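Local coordinates for protein HTP-2 (Caenorhabditis elegans, PDB 4TZM), which binds a closure motif of HTP-3 through its HORMA domain and probably contributes to assembly of the meiotic chromosome axis, at residues Glu107-Val112 against Ser218-Leu223; Ser126-Tyr131 against His243-Ser248; Asp102-Glu107 against Asp204-Phe209; Arg57-Lys62 against Glu187-Glu192; Val172-Ser177 against Val230-Leu235. All coordinates share one frame; numbering follows the deposited sequence.

Contact 1: residues Glu107-Val112 against Ser218-Leu223; sequences EISLVV and STFYTL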
# COMPACT_ATOMS: atom_id res chain seq x y z
N GLU A 107 -1.99 -9.63 -2.15
CA GLU A 107 -2.21 -8.75 -1.00
C GLU A 107 -0.95 -8.62 -0.16
O GLU A 107 -0.30 -9.62 0.14
CB GLU A 107 -3.35 -9.28 -0.13
CG GLU A 107 -3.50 -8.54 1.19
CD GLU A 107 -4.57 -9.13 2.09
OE1 GLU A 107 -5.33 -10.00 1.63
OE2 GLU A 107 -4.66 -8.71 3.26
N ILE A 108 -0.61 -7.40 0.24
CA ILE A 108 0.41 -7.22 1.27
C ILE A 108 -0.21 -6.53 2.48
O ILE A 108 -0.89 -5.51 2.35
CB ILE A 108 1.64 -6.42 0.77
CG1 ILE A 108 2.59 -6.16 1.93
CG2 ILE A 108 1.22 -5.12 0.10
CD1 ILE A 108 3.91 -5.53 1.53
N SER A 109 0.01 -7.10 3.66
CA SER A 109 -0.60 -6.58 4.87
C SER A 109 0.41 -6.31 5.97
O SER A 109 1.36 -7.08 6.18
CB SER A 109 -1.67 -7.55 5.38
OG SER A 109 -2.78 -7.59 4.51
N LEU A 110 0.20 -5.19 6.66
CA LEU A 110 0.91 -4.91 7.90
C LEU A 110 0.10 -5.50 9.04
O LEU A 110 -1.01 -5.06 9.32
CB LEU A 110 1.10 -3.41 8.09
CG LEU A 110 1.67 -3.01 9.45
CD1 LEU A 110 2.95 -3.79 9.72
CD2 LEU A 110 1.93 -1.52 9.52
N VAL A 111 0.66 -6.51 9.70
CA VAL A 111 -0.08 -7.28 10.69
C VAL A 111 0.46 -7.10 12.11
O VAL A 111 1.64 -7.33 12.36
CB VAL A 111 -0.06 -8.78 10.33
CG1 VAL A 111 -0.66 -9.62 11.45
CG2 VAL A 111 -0.80 -9.02 9.02
N VAL A 112 -0.41 -6.68 13.02
CA VAL A 112 -0.01 -6.48 14.41
C VAL A 112 -0.62 -7.53 15.33
O VAL A 112 -1.83 -7.75 15.33
CB VAL A 112 -0.41 -5.08 14.91
CG1 VAL A 112 0.10 -4.85 16.32
CG2 VAL A 112 0.13 -4.01 13.97
N SER A 218 2.60 -21.36 5.44
CA SER A 218 1.30 -22.00 5.26
C SER A 218 0.24 -21.29 6.09
O SER A 218 -0.86 -21.80 6.28
CB SER A 218 1.39 -23.48 5.64
OG SER A 218 1.97 -23.64 6.92
N THR A 219 0.59 -20.11 6.58
CA THR A 219 -0.32 -19.31 7.39
C THR A 219 -0.24 -17.83 7.03
O THR A 219 0.84 -17.26 6.90
CB THR A 219 -0.02 -19.48 8.90
OG1 THR A 219 1.40 -19.52 9.11
CG2 THR A 219 -0.63 -20.77 9.43
N PHE A 220 -1.41 -17.21 6.87
CA PHE A 220 -1.52 -15.79 6.58
C PHE A 220 -1.81 -15.03 7.87
O PHE A 220 -0.96 -14.95 8.76
CB PHE A 220 -2.62 -15.53 5.54
CG PHE A 220 -2.47 -14.24 4.78
CD1 PHE A 220 -1.27 -13.55 4.77
CD2 PHE A 220 -3.54 -13.71 4.07
CE1 PHE A 220 -1.14 -12.37 4.07
CE2 PHE A 220 -3.41 -12.53 3.37
CZ PHE A 220 -2.21 -11.86 3.37
N TYR A 221 -3.02 -14.48 7.97
CA TYR A 221 -3.51 -13.94 9.23
C TYR A 221 -5.01 -14.20 9.37
O TYR A 221 -5.72 -14.36 8.38
CB TYR A 221 -3.23 -12.43 9.34
CG TYR A 221 -3.93 -11.56 8.31
CD1 TYR A 221 -5.24 -11.14 8.51
CD2 TYR A 221 -3.28 -11.16 7.16
CE1 TYR A 221 -5.88 -10.35 7.58
CE2 TYR A 221 -3.91 -10.37 6.22
CZ TYR A 221 -5.21 -9.97 6.44
OH TYR A 221 -5.85 -9.18 5.50
N THR A 222 -5.48 -14.26 10.61
CA THR A 222 -6.90 -14.44 10.88
C THR A 222 -7.40 -13.28 11.73
O THR A 222 -6.61 -12.63 12.42
CB THR A 222 -7.18 -15.79 11.58
OG1 THR A 222 -6.50 -16.84 10.89
CG2 THR A 222 -8.67 -16.09 11.62
N LEU A 223 -8.70 -13.00 11.67
CA LEU A 223 -9.28 -11.90 12.42
C LEU A 223 -10.16 -12.42 13.55
O LEU A 223 -10.61 -13.56 13.52
CB LEU A 223 -10.10 -11.00 11.49
CG LEU A 223 -9.41 -10.50 10.22
CD1 LEU A 223 -10.39 -9.74 9.34
CD2 LEU A 223 -8.21 -9.63 10.58

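Contact 2: residues Ser126-Tyr131 against His243-Ser248; sequences SMKFIY and HMQCWS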
# COMPACT_ATOMS: atom_id res chain seq x y z
N SER A 126 -4.29 -3.66 5.24
CA SER A 126 -4.14 -4.51 4.06
C SER A 126 -4.27 -3.74 2.75
O SER A 126 -5.09 -2.83 2.63
CB SER A 126 -5.17 -5.64 4.09
OG SER A 126 -6.49 -5.14 4.08
N MET A 127 -3.45 -4.12 1.78
CA MET A 127 -3.54 -3.56 0.43
C MET A 127 -3.69 -4.69 -0.58
O MET A 127 -2.74 -5.42 -0.86
CB MET A 127 -2.31 -2.70 0.12
CG MET A 127 -2.45 -1.84 -1.13
SD MET A 127 -1.11 -0.66 -1.38
CE MET A 127 -0.98 0.07 0.26
N LYS A 128 -4.90 -4.84 -1.12
CA LYS A 128 -5.20 -5.92 -2.06
C LYS A 128 -5.20 -5.41 -3.49
O LYS A 128 -5.65 -4.30 -3.77
CB LYS A 128 -6.55 -6.55 -1.73
CG LYS A 128 -6.62 -7.18 -0.35
CD LYS A 128 -8.04 -7.63 -0.01
CE LYS A 128 -8.10 -8.28 1.37
NZ LYS A 128 -9.47 -8.72 1.73
N PHE A 129 -4.71 -6.23 -4.41
CA PHE A 129 -4.46 -5.78 -5.77
C PHE A 129 -5.34 -6.46 -6.82
O PHE A 129 -5.84 -7.57 -6.62
CB PHE A 129 -2.98 -5.97 -6.11
CG PHE A 129 -2.06 -5.08 -5.32
CD1 PHE A 129 -1.57 -5.48 -4.08
CD2 PHE A 129 -1.70 -3.83 -5.81
CE1 PHE A 129 -0.73 -4.65 -3.35
CE2 PHE A 129 -0.86 -3.00 -5.08
CZ PHE A 129 -0.38 -3.41 -3.85
N ILE A 130 -5.56 -5.76 -7.92
CA ILE A 130 -6.24 -6.30 -9.09
C ILE A 130 -5.41 -5.96 -10.31
O ILE A 130 -4.94 -4.83 -10.45
CB ILE A 130 -7.66 -5.74 -9.26
CG1 ILE A 130 -8.51 -6.00 -8.02
CG2 ILE A 130 -8.34 -6.33 -10.50
CD1 ILE A 130 -9.87 -5.33 -8.04
N TYR A 131 -5.21 -6.94 -11.18
CA TYR A 131 -4.42 -6.74 -12.38
C TYR A 131 -5.34 -6.68 -13.59
O TYR A 131 -6.31 -7.42 -13.68
CB TYR A 131 -3.37 -7.84 -12.51
CG TYR A 131 -2.40 -7.83 -11.35
CD1 TYR A 131 -1.30 -6.98 -11.35
CD2 TYR A 131 -2.60 -8.64 -10.23
CE1 TYR A 131 -0.42 -6.95 -10.30
CE2 TYR A 131 -1.71 -8.62 -9.17
CZ TYR A 131 -0.62 -7.77 -9.21
OH TYR A 131 0.27 -7.73 -8.15
N HIS A 243 -6.81 -1.92 -3.18
CA HIS A 243 -7.82 -1.61 -2.17
C HIS A 243 -7.21 -1.65 -0.77
O HIS A 243 -6.69 -2.68 -0.34
CB HIS A 243 -8.99 -2.58 -2.26
CG HIS A 243 -10.13 -2.23 -1.36
ND1 HIS A 243 -10.52 -3.02 -0.30
CD2 HIS A 243 -10.96 -1.16 -1.35
CE1 HIS A 243 -11.55 -2.47 0.31
NE2 HIS A 243 -11.83 -1.33 -0.30
N MET A 244 -7.27 -0.51 -0.08
CA MET A 244 -6.68 -0.37 1.26
C MET A 244 -7.76 -0.50 2.34
O MET A 244 -8.81 0.15 2.27
CB MET A 244 -5.95 0.97 1.37
CG MET A 244 -5.09 1.14 2.62
SD MET A 244 -3.63 0.08 2.66
CE MET A 244 -2.93 0.50 4.26
N GLN A 245 -7.51 -1.36 3.32
CA GLN A 245 -8.48 -1.65 4.36
C GLN A 245 -7.81 -1.70 5.73
O GLN A 245 -6.61 -1.94 5.83
CB GLN A 245 -9.19 -2.97 4.08
CG GLN A 245 -10.65 -2.84 3.70
CD GLN A 245 -11.22 -4.13 3.12
OE1 GLN A 245 -10.48 -5.05 2.78
NE2 GLN A 245 -12.54 -4.19 3.00
N CYS A 246 -8.59 -1.48 6.78
CA CYS A 246 -8.07 -1.58 8.14
C CYS A 246 -9.03 -2.34 9.03
O CYS A 246 -10.19 -1.95 9.19
CB CYS A 246 -7.80 -0.20 8.73
SG CYS A 246 -7.24 -0.20 10.46
N TRP A 247 -8.56 -3.45 9.58
CA TRP A 247 -9.24 -4.14 10.67
C TRP A 247 -8.51 -3.78 11.95
O TRP A 247 -7.28 -3.71 11.96
CB TRP A 247 -9.25 -5.65 10.46
CG TRP A 247 -10.18 -6.12 9.38
CD1 TRP A 247 -11.52 -6.32 9.49
CD2 TRP A 247 -9.83 -6.48 8.04
NE1 TRP A 247 -12.03 -6.76 8.29
CE2 TRP A 247 -11.01 -6.87 7.39
CE3 TRP A 247 -8.63 -6.50 7.32
CZ2 TRP A 247 -11.03 -7.28 6.05
CZ3 TRP A 247 -8.65 -6.91 6.00
CH2 TRP A 247 -9.84 -7.29 5.38
N SER A 248 -9.24 -3.55 13.04
CA SER A 248 -8.59 -3.13 14.27
C SER A 248 -9.39 -3.41 15.53
O SER A 248 -10.61 -3.23 15.56
CB SER A 248 -8.25 -1.64 14.19
OG SER A 248 -7.38 -1.26 15.25

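Contact 3: residues Asp102-Glu107 against Asp204-Phe209; sequences DGFLKE and DAPSNF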
# COMPACT_ATOMS: atom_id res chain seq x y z
N ASP A 102 5.52 -8.30 -12.21
CA ASP A 102 5.30 -9.67 -12.66
C ASP A 102 3.82 -10.02 -12.59
O ASP A 102 3.34 -10.89 -13.31
CB ASP A 102 6.12 -10.65 -11.82
CG ASP A 102 7.60 -10.30 -11.79
OD1 ASP A 102 7.94 -9.10 -11.83
OD2 ASP A 102 8.43 -11.24 -11.69
N GLY A 103 3.09 -9.34 -11.71
CA GLY A 103 1.68 -9.60 -11.50
C GLY A 103 1.42 -10.75 -10.55
O GLY A 103 0.44 -11.47 -10.69
N PHE A 104 2.29 -10.90 -9.55
CA PHE A 104 2.26 -12.08 -8.69
C PHE A 104 1.77 -11.79 -7.28
O PHE A 104 1.51 -12.71 -6.50
CB PHE A 104 3.65 -12.72 -8.62
CG PHE A 104 4.13 -13.30 -9.92
CD1 PHE A 104 3.23 -13.61 -10.93
CD2 PHE A 104 5.47 -13.57 -10.12
CE1 PHE A 104 3.66 -14.15 -12.13
CE2 PHE A 104 5.91 -14.11 -11.32
CZ PHE A 104 5.01 -14.40 -12.32
N LEU A 105 1.64 -10.51 -6.94
CA LEU A 105 1.24 -10.11 -5.59
C LEU A 105 -0.27 -9.89 -5.47
O LEU A 105 -0.83 -9.04 -6.16
CB LEU A 105 1.98 -8.84 -5.17
CG LEU A 105 1.69 -8.40 -3.73
CD1 LEU A 105 2.27 -9.40 -2.75
CD2 LEU A 105 2.22 -7.00 -3.47
N LYS A 106 -0.91 -10.66 -4.60
CA LYS A 106 -2.35 -10.54 -4.36
C LYS A 106 -2.67 -9.51 -3.28
O LYS A 106 -3.51 -8.63 -3.46
CB LYS A 106 -2.94 -11.91 -3.99
CG LYS A 106 -4.40 -11.88 -3.53
CD LYS A 106 -5.35 -11.54 -4.67
CE LYS A 106 -6.81 -11.62 -4.21
NZ LYS A 106 -7.10 -10.73 -3.05
N GLU A 107 -1.99 -9.63 -2.15
CA GLU A 107 -2.21 -8.75 -1.00
C GLU A 107 -0.95 -8.62 -0.16
O GLU A 107 -0.30 -9.62 0.14
CB GLU A 107 -3.35 -9.28 -0.13
CG GLU A 107 -3.50 -8.54 1.19
CD GLU A 107 -4.57 -9.13 2.09
OE1 GLU A 107 -5.33 -10.00 1.63
OE2 GLU A 107 -4.66 -8.71 3.26
N ASP A 204 -1.17 -17.29 -10.35
CA ASP A 204 -0.28 -17.28 -11.51
C ASP A 204 1.18 -17.43 -11.10
O ASP A 204 2.01 -17.88 -11.88
CB ASP A 204 -0.46 -15.98 -12.31
CG ASP A 204 -1.83 -15.36 -12.14
OD1 ASP A 204 -2.74 -16.05 -11.63
OD2 ASP A 204 -1.99 -14.18 -12.51
N ALA A 205 1.48 -17.04 -9.86
CA ALA A 205 2.85 -17.06 -9.34
C ALA A 205 3.45 -18.46 -9.36
O ALA A 205 2.86 -19.40 -8.82
CB ALA A 205 2.88 -16.49 -7.93
N PRO A 206 4.63 -18.61 -9.98
CA PRO A 206 5.35 -19.88 -10.00
C PRO A 206 5.84 -20.27 -8.61
O PRO A 206 5.94 -19.41 -7.74
CB PRO A 206 6.54 -19.61 -10.93
CG PRO A 206 6.17 -18.37 -11.70
CD PRO A 206 5.32 -17.57 -10.77
N SER A 207 6.14 -21.55 -8.41
CA SER A 207 6.58 -22.02 -7.10
C SER A 207 8.01 -21.59 -6.79
O SER A 207 8.37 -21.42 -5.63
CB SER A 207 6.46 -23.55 -7.02
OG SER A 207 5.10 -23.94 -6.98
N ASN A 208 8.82 -21.41 -7.84
CA ASN A 208 10.21 -21.02 -7.65
C ASN A 208 10.38 -19.51 -7.46
O ASN A 208 11.42 -19.04 -7.00
CB ASN A 208 11.07 -21.49 -8.83
CG ASN A 208 10.72 -20.78 -10.13
OD1 ASN A 208 9.55 -20.55 -10.43
ND2 ASN A 208 11.74 -20.42 -10.90
N PHE A 209 9.34 -18.75 -7.80
CA PHE A 209 9.37 -17.30 -7.58
C PHE A 209 9.07 -16.98 -6.13
O PHE A 209 8.02 -17.36 -5.60
CB PHE A 209 8.36 -16.59 -8.49
CG PHE A 209 8.24 -15.12 -8.22
CD1 PHE A 209 9.13 -14.22 -8.79
CD2 PHE A 209 7.25 -14.62 -7.38
CE1 PHE A 209 9.03 -12.86 -8.54
CE2 PHE A 209 7.14 -13.27 -7.12
CZ PHE A 209 8.04 -12.38 -7.70

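Contact 4: residues Arg57-Lys62 against Glu187-Glu192; sequences RNILEK and EPLPAE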
# COMPACT_ATOMS: atom_id res chain seq x y z
N ARG A 57 0.77 5.24 13.50
CA ARG A 57 0.36 4.32 14.56
C ARG A 57 1.46 4.17 15.61
O ARG A 57 1.32 3.39 16.56
CB ARG A 57 -0.00 2.95 13.98
CG ARG A 57 -1.36 2.92 13.29
CD ARG A 57 -2.47 3.35 14.24
NE ARG A 57 -2.93 2.26 15.09
CZ ARG A 57 -3.51 2.44 16.27
NH1 ARG A 57 -3.68 3.66 16.76
NH2 ARG A 57 -3.91 1.39 16.98
N ASN A 58 2.53 4.93 15.43
CA ASN A 58 3.64 4.97 16.39
C ASN A 58 4.29 3.60 16.57
O ASN A 58 4.78 3.26 17.64
CB ASN A 58 3.16 5.53 17.74
CG ASN A 58 4.30 6.01 18.62
OD1 ASN A 58 4.72 5.31 19.55
ND2 ASN A 58 4.81 7.20 18.34
N ILE A 59 4.29 2.82 15.49
CA ILE A 59 4.93 1.51 15.50
C ILE A 59 6.44 1.69 15.43
O ILE A 59 7.20 0.95 16.06
CB ILE A 59 4.43 0.65 14.32
CG1 ILE A 59 2.92 0.44 14.43
CG2 ILE A 59 5.15 -0.69 14.28
CD1 ILE A 59 2.33 -0.45 13.34
N LEU A 60 6.86 2.70 14.67
CA LEU A 60 8.26 3.11 14.63
C LEU A 60 8.37 4.60 14.97
O LEU A 60 7.57 5.40 14.49
CB LEU A 60 8.88 2.83 13.26
CG LEU A 60 9.08 1.37 12.87
CD1 LEU A 60 9.63 1.28 11.46
CD2 LEU A 60 10.00 0.68 13.86
N GLU A 61 9.36 4.95 15.78
CA GLU A 61 9.58 6.34 16.19
C GLU A 61 9.95 7.22 15.00
O GLU A 61 10.45 6.72 13.99
CB GLU A 61 10.67 6.43 17.26
CG GLU A 61 10.39 5.64 18.53
CD GLU A 61 10.79 4.18 18.42
OE1 GLU A 61 10.19 3.34 19.13
OE2 GLU A 61 11.71 3.88 17.64
N LYS A 62 9.74 8.52 15.15
CA LYS A 62 9.98 9.49 14.08
C LYS A 62 11.42 9.52 13.56
O LYS A 62 11.69 10.09 12.50
CB LYS A 62 9.58 10.90 14.55
CG LYS A 62 10.33 11.35 15.79
CD LYS A 62 10.10 12.83 16.08
CE LYS A 62 10.98 13.29 17.24
NZ LYS A 62 10.86 14.76 17.49
N GLU A 187 -7.82 3.87 18.69
CA GLU A 187 -7.18 3.91 20.00
C GLU A 187 -5.69 3.64 19.82
O GLU A 187 -5.28 3.05 18.82
CB GLU A 187 -7.80 2.87 20.94
CG GLU A 187 -8.77 3.43 21.97
CD GLU A 187 -9.06 2.44 23.08
OE1 GLU A 187 -8.55 1.30 22.99
OE2 GLU A 187 -9.78 2.79 24.03
N PRO A 188 -4.86 4.08 20.79
CA PRO A 188 -3.44 3.74 20.74
C PRO A 188 -3.21 2.23 20.82
O PRO A 188 -4.02 1.54 21.44
CB PRO A 188 -2.87 4.43 21.98
CG PRO A 188 -3.85 5.54 22.30
CD PRO A 188 -5.19 4.99 21.90
N LEU A 189 -2.15 1.74 20.20
CA LEU A 189 -1.80 0.33 20.29
C LEU A 189 -1.39 -0.02 21.72
O LEU A 189 -0.90 0.84 22.45
CB LEU A 189 -0.67 -0.02 19.31
CG LEU A 189 -1.06 -0.20 17.85
CD1 LEU A 189 0.16 -0.43 16.97
CD2 LEU A 189 -2.04 -1.36 17.71
N PRO A 190 -1.61 -1.28 22.13
CA PRO A 190 -1.20 -1.74 23.46
C PRO A 190 0.30 -1.59 23.69
O PRO A 190 1.05 -1.37 22.74
CB PRO A 190 -1.61 -3.22 23.47
CG PRO A 190 -2.73 -3.30 22.49
CD PRO A 190 -2.38 -2.31 21.41
N ALA A 191 0.73 -1.72 24.95
CA ALA A 191 2.13 -1.51 25.31
C ALA A 191 3.04 -2.58 24.71
O ALA A 191 4.22 -2.33 24.47
CB ALA A 191 2.29 -1.47 26.82
N GLU A 192 2.49 -3.76 24.47
CA GLU A 192 3.26 -4.86 23.91
C GLU A 192 2.60 -5.41 22.65
O GLU A 192 1.42 -5.74 22.65
CB GLU A 192 3.43 -5.97 24.94
CG GLU A 192 4.21 -5.56 26.17
CD GLU A 192 4.38 -6.70 27.16
OE1 GLU A 192 3.63 -7.69 27.05
OE2 GLU A 192 5.25 -6.60 28.05

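Contact 5: residues Val172-Ser177 against Val230-Leu235; sequences VTIVRS and VTIGHL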
# COMPACT_ATOMS: atom_id res chain seq x y z
N VAL A 172 -3.99 11.31 -2.46
CA VAL A 172 -4.18 12.33 -1.44
C VAL A 172 -5.25 11.91 -0.43
O VAL A 172 -5.09 12.08 0.78
CB VAL A 172 -4.55 13.68 -2.08
CG1 VAL A 172 -5.19 14.62 -1.06
CG2 VAL A 172 -3.32 14.32 -2.71
N THR A 173 -6.33 11.33 -0.94
CA THR A 173 -7.42 10.83 -0.10
C THR A 173 -6.96 9.72 0.85
O THR A 173 -7.31 9.71 2.03
CB THR A 173 -8.58 10.30 -0.95
OG1 THR A 173 -9.27 11.40 -1.56
CG2 THR A 173 -9.57 9.50 -0.11
N ILE A 174 -6.16 8.78 0.34
CA ILE A 174 -5.70 7.65 1.13
C ILE A 174 -4.83 8.11 2.30
O ILE A 174 -5.06 7.71 3.44
CB ILE A 174 -4.91 6.63 0.26
CG1 ILE A 174 -5.89 5.74 -0.51
CG2 ILE A 174 -4.00 5.78 1.13
CD1 ILE A 174 -5.21 4.74 -1.42
N VAL A 175 -3.87 8.98 2.01
CA VAL A 175 -2.94 9.48 3.02
C VAL A 175 -3.63 10.35 4.06
O VAL A 175 -3.32 10.27 5.25
CB VAL A 175 -1.79 10.25 2.36
CG1 VAL A 175 -0.82 10.76 3.41
CG2 VAL A 175 -1.08 9.35 1.36
N ARG A 176 -4.58 11.17 3.62
CA ARG A 176 -5.38 11.95 4.55
C ARG A 176 -6.21 11.04 5.45
O ARG A 176 -6.26 11.24 6.66
CB ARG A 176 -6.30 12.92 3.81
CG ARG A 176 -5.66 14.27 3.50
CD ARG A 176 -6.70 15.30 3.09
NE ARG A 176 -6.27 16.66 3.39
CZ ARG A 176 -5.69 17.48 2.51
NH1 ARG A 176 -5.48 17.08 1.26
NH2 ARG A 176 -5.32 18.70 2.88
N SER A 177 -6.84 10.03 4.86
CA SER A 177 -7.66 9.10 5.63
C SER A 177 -6.82 8.30 6.63
O SER A 177 -7.24 8.07 7.75
CB SER A 177 -8.42 8.16 4.70
OG SER A 177 -9.47 8.84 4.03
N VAL A 230 -12.81 -0.85 8.38
CA VAL A 230 -13.00 0.44 7.73
C VAL A 230 -12.16 0.54 6.45
O VAL A 230 -11.04 0.04 6.38
CB VAL A 230 -12.67 1.61 8.69
CG1 VAL A 230 -11.18 1.66 9.02
CG2 VAL A 230 -13.14 2.94 8.11
N THR A 231 -12.73 1.17 5.42
CA THR A 231 -12.07 1.33 4.13
C THR A 231 -11.32 2.66 4.06
O THR A 231 -11.89 3.72 4.32
CB THR A 231 -13.09 1.25 2.98
OG1 THR A 231 -13.72 -0.04 2.97
CG2 THR A 231 -12.42 1.48 1.63
N ILE A 232 -10.04 2.60 3.72
CA ILE A 232 -9.21 3.79 3.64
C ILE A 232 -9.34 4.45 2.27
O ILE A 232 -9.38 5.67 2.15
CB ILE A 232 -7.72 3.47 3.92
CG1 ILE A 232 -7.50 3.17 5.40
CG2 ILE A 232 -6.81 4.61 3.50
CD1 ILE A 232 -7.76 1.74 5.78
N GLY A 233 -9.41 3.61 1.23
CA GLY A 233 -9.51 4.10 -0.13
C GLY A 233 -8.96 3.14 -1.16
O GLY A 233 -8.56 2.02 -0.83
N HIS A 234 -8.92 3.59 -2.41
CA HIS A 234 -8.46 2.76 -3.52
C HIS A 234 -7.54 3.55 -4.46
O HIS A 234 -7.42 4.77 -4.36
CB HIS A 234 -9.65 2.20 -4.30
CG HIS A 234 -10.48 3.25 -4.97
ND1 HIS A 234 -11.55 3.86 -4.34
CD2 HIS A 234 -10.39 3.81 -6.20
CE1 HIS A 234 -12.09 4.75 -5.17
NE2 HIS A 234 -11.41 4.73 -6.30
N LEU A 235 -6.89 2.82 -5.36
CA LEU A 235 -6.00 3.40 -6.36
C LEU A 235 -6.30 2.75 -7.70
O LEU A 235 -6.48 1.53 -7.78
CB LEU A 235 -4.53 3.20 -5.97
CG LEU A 235 -4.02 3.97 -4.74
CD1 LEU A 235 -2.65 3.47 -4.29
CD2 LEU A 235 -3.98 5.46 -5.02

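Contact 1: residues Glu107-Val112 against Ser218-Leu223
E107 holds CG anti to the backbone N (chi1 171°) and runs on extended, whereas Y221 takes the crowded position, CG between N and the carbonyl carbon (chi1 64°), and the two side chains meet tip to tip. Y221 OH donates to E107 OE2 at 2.6 Å, arriving on the syn lone pair, with the ring and carboxylate planes 77° apart. The second oxygen, E107 OE1, sits at the edge of the F220 ring, 3.6 Å from CE2, where the positive rim of the ring probably suits a buried carboxylate. Further along the strand, S109 OG lies 3.5 Å from Y221 CE2, and V111 CG2 packs 3.8 Å from Y221 CD2. Loop 218-223 probably belongs to the safety belt that HORMA domains close over their ligand, and F220 meets an aromatic side chain of the bound peptide, rings nearly parallel. Strand 105-113 itself runs between strands 123-133 and 193-201, with I108 and L110 turned away from the loop onto helix 35-56.

Contact 2: residues Ser126-Tyr131 against His243-Ser248
Two strands of the HORMA sheet pair antiparallel here, and the backbone is the tight part. S126 and Q245 form a hydrogen-bonded pair, both bonds 2.9 Å (S126 N to Q245 O and Q245 N to S126 O). K128 and H243 form the next, shorter on one side, with H243 N to K128 O at 2.7 Å. Between them M127 and M244 are a non-hydrogen-bonded pair whose side chains cross obliquely, M127 CE 3.6 Å from M244 SD. On the other face S126 still packs closely, its OG 3.4 Å from W247 CZ3 and buried without a polar partner in the model. The looser part lies farther out, where K128 stretches fully extended, yet its NZ stays 3.9 Å from Q245 OE1, at the edge of the partly exposed W247 ring. The H243 ring turns outward and stacks on H152. Helix 35-56 backs the methionine face, while strands 105-113 and 228-235 flank the pair on its two outer edges.

Contact 3: residues Asp102-Glu107 against Asp204-Phe209
A Schellman motif ends helix 84-102 here: G103, with positive phi, is its C-prime residue, and the turn sets F104 against loop 204-209 just before strand 105-113 begins. A side chain at G103 would press on the preceding carbonyl oxygen, so the turn calls for glycine. No hydrogen bond joins the two segments; aromatic and CH-pi contacts carry the load. The aromatic pair is T-shaped, F104 presenting its edge to the face of F209 with centroids 4.8 Å apart and planes at 72°. CD2 of F104 stands over the centre of the F209 ring. The CH-pi contacts use one face of F104, where A205 CA lies 4.0 Å from the ring centroid and P206 CD 3.8 Å from it, while D102 CB lies against the opposite face. Sandwiched like this, the ring has little room to swing. An alanine in place of F104 would remove both the edge that meets F209 and the face under A205 and P206, and would probably loosen the loop's hold on the helix end. That loop lies in the C-terminal part of the domain that probably forms the HORMA safety belt, and the carbonyl oxygen of F209 accepts a hydrogen bond from a basic side chain of the bound peptide. The one carboxylate to approach an aromatic ring is that of D102, whose OD2 comes to 3.6 Å from F209 CE1.

Contact 4: residues Arg57-Lys62 against Glu187-Glu192
Helix 35-56 ends in a Schellman motif with N58, at positive phi, as the first residue beyond the helical turn, and the R57 side chain beside it reaches over to the loop that follows helix 164-185. R57 bends at chi2 and chi3 (-57° and -83°), which brings its guanidinium end-on to the carbonyl of E187. Both terminal nitrogens grip the same oxygen: R57 NH1 lies 2.7 Å from E187 O and R57 NH2 2.8 Å from it. The oxygen sits close to the guanidinium plane, but the two bonds meet the carbonyl differently. NH2 approaches nearly along the C=O axis, while NH1 stands above the carbonyl plane. R57 NH2 also makes a salt bridge with E123, so the cation is tied to a strand of the main sheet as well as to the loop. L189 crosses R57 at about a right angle and sets its branch point beside the guanidinium, L189 CG 3.4 Å from R57 NH2. The same leucine meets I59 obliquely, as an apolar contact alongside the charged group. Through I59 and L60, residues 57-62 also pack on apolar side chains of the bound peptide, so this junction of two loops borders the closure-motif site. The I59-L189 contact runs from I59 CG1 to L189 CD1 at 3.9 Å.

Contact 5: residues Val172-Ser177 against Val230-Leu235
Helix 172-177 lies over strand 230-235 nearly antiparallel, 156° between their directions and 7.2 Å between axes, with I174 and G233 at the closest backbone approach, CA atoms 5.4 Å apart. G233 adopts angles that call for glycine, and a CB there would clash with I174 CG1. I174 carries the contact. Its CG1, anti to the carbonyl carbon, runs above G233 CA and puts CD1 3.6 Å from L235 CG, the two chains crossing at about a right angle. The other branch, I174 CG2, meets I232 CG2 at 3.9 Å. An alanine here would lose both branches and is likely to leave the helix poorly seated on G233 and L235. S177 adds its CB, 3.7 Å from I232 O. V49 of helix 35-56 also touches I174, so the isoleucine sits where two helices meet the sheet. No hydrogen bond crosses between helix and strand, and S177 OG turns back to T173 O at 3.1 Å; attachment therefore rests on apolar fit, and glycine permits the closeness.

Contacts 1, 2, 3 and 5 all reach the same antiparallel sheet. Contacts 1 and 3 share E107 and strand 105-113, their centres 17 Å apart, and on each the opposing loop touches the bound peptide. Contact 2 is joined to contact 1 by I108 O and M127 N at 3.0 Å, to contact 3 by Y131 OH and L105 O at 2.6 Å, and to contact 5 by M244 N and G233 O at 2.9 Å. Contact 5 lies on the other side of the chain's centre from contact 3, about 26 Å between centres. Contact 4, its centre about 32 Å from that of contact 3, also borders the peptide and packs on contact 1 where I59 meets L110, so contacts 1, 3 and 4 mark points along the closure-motif site.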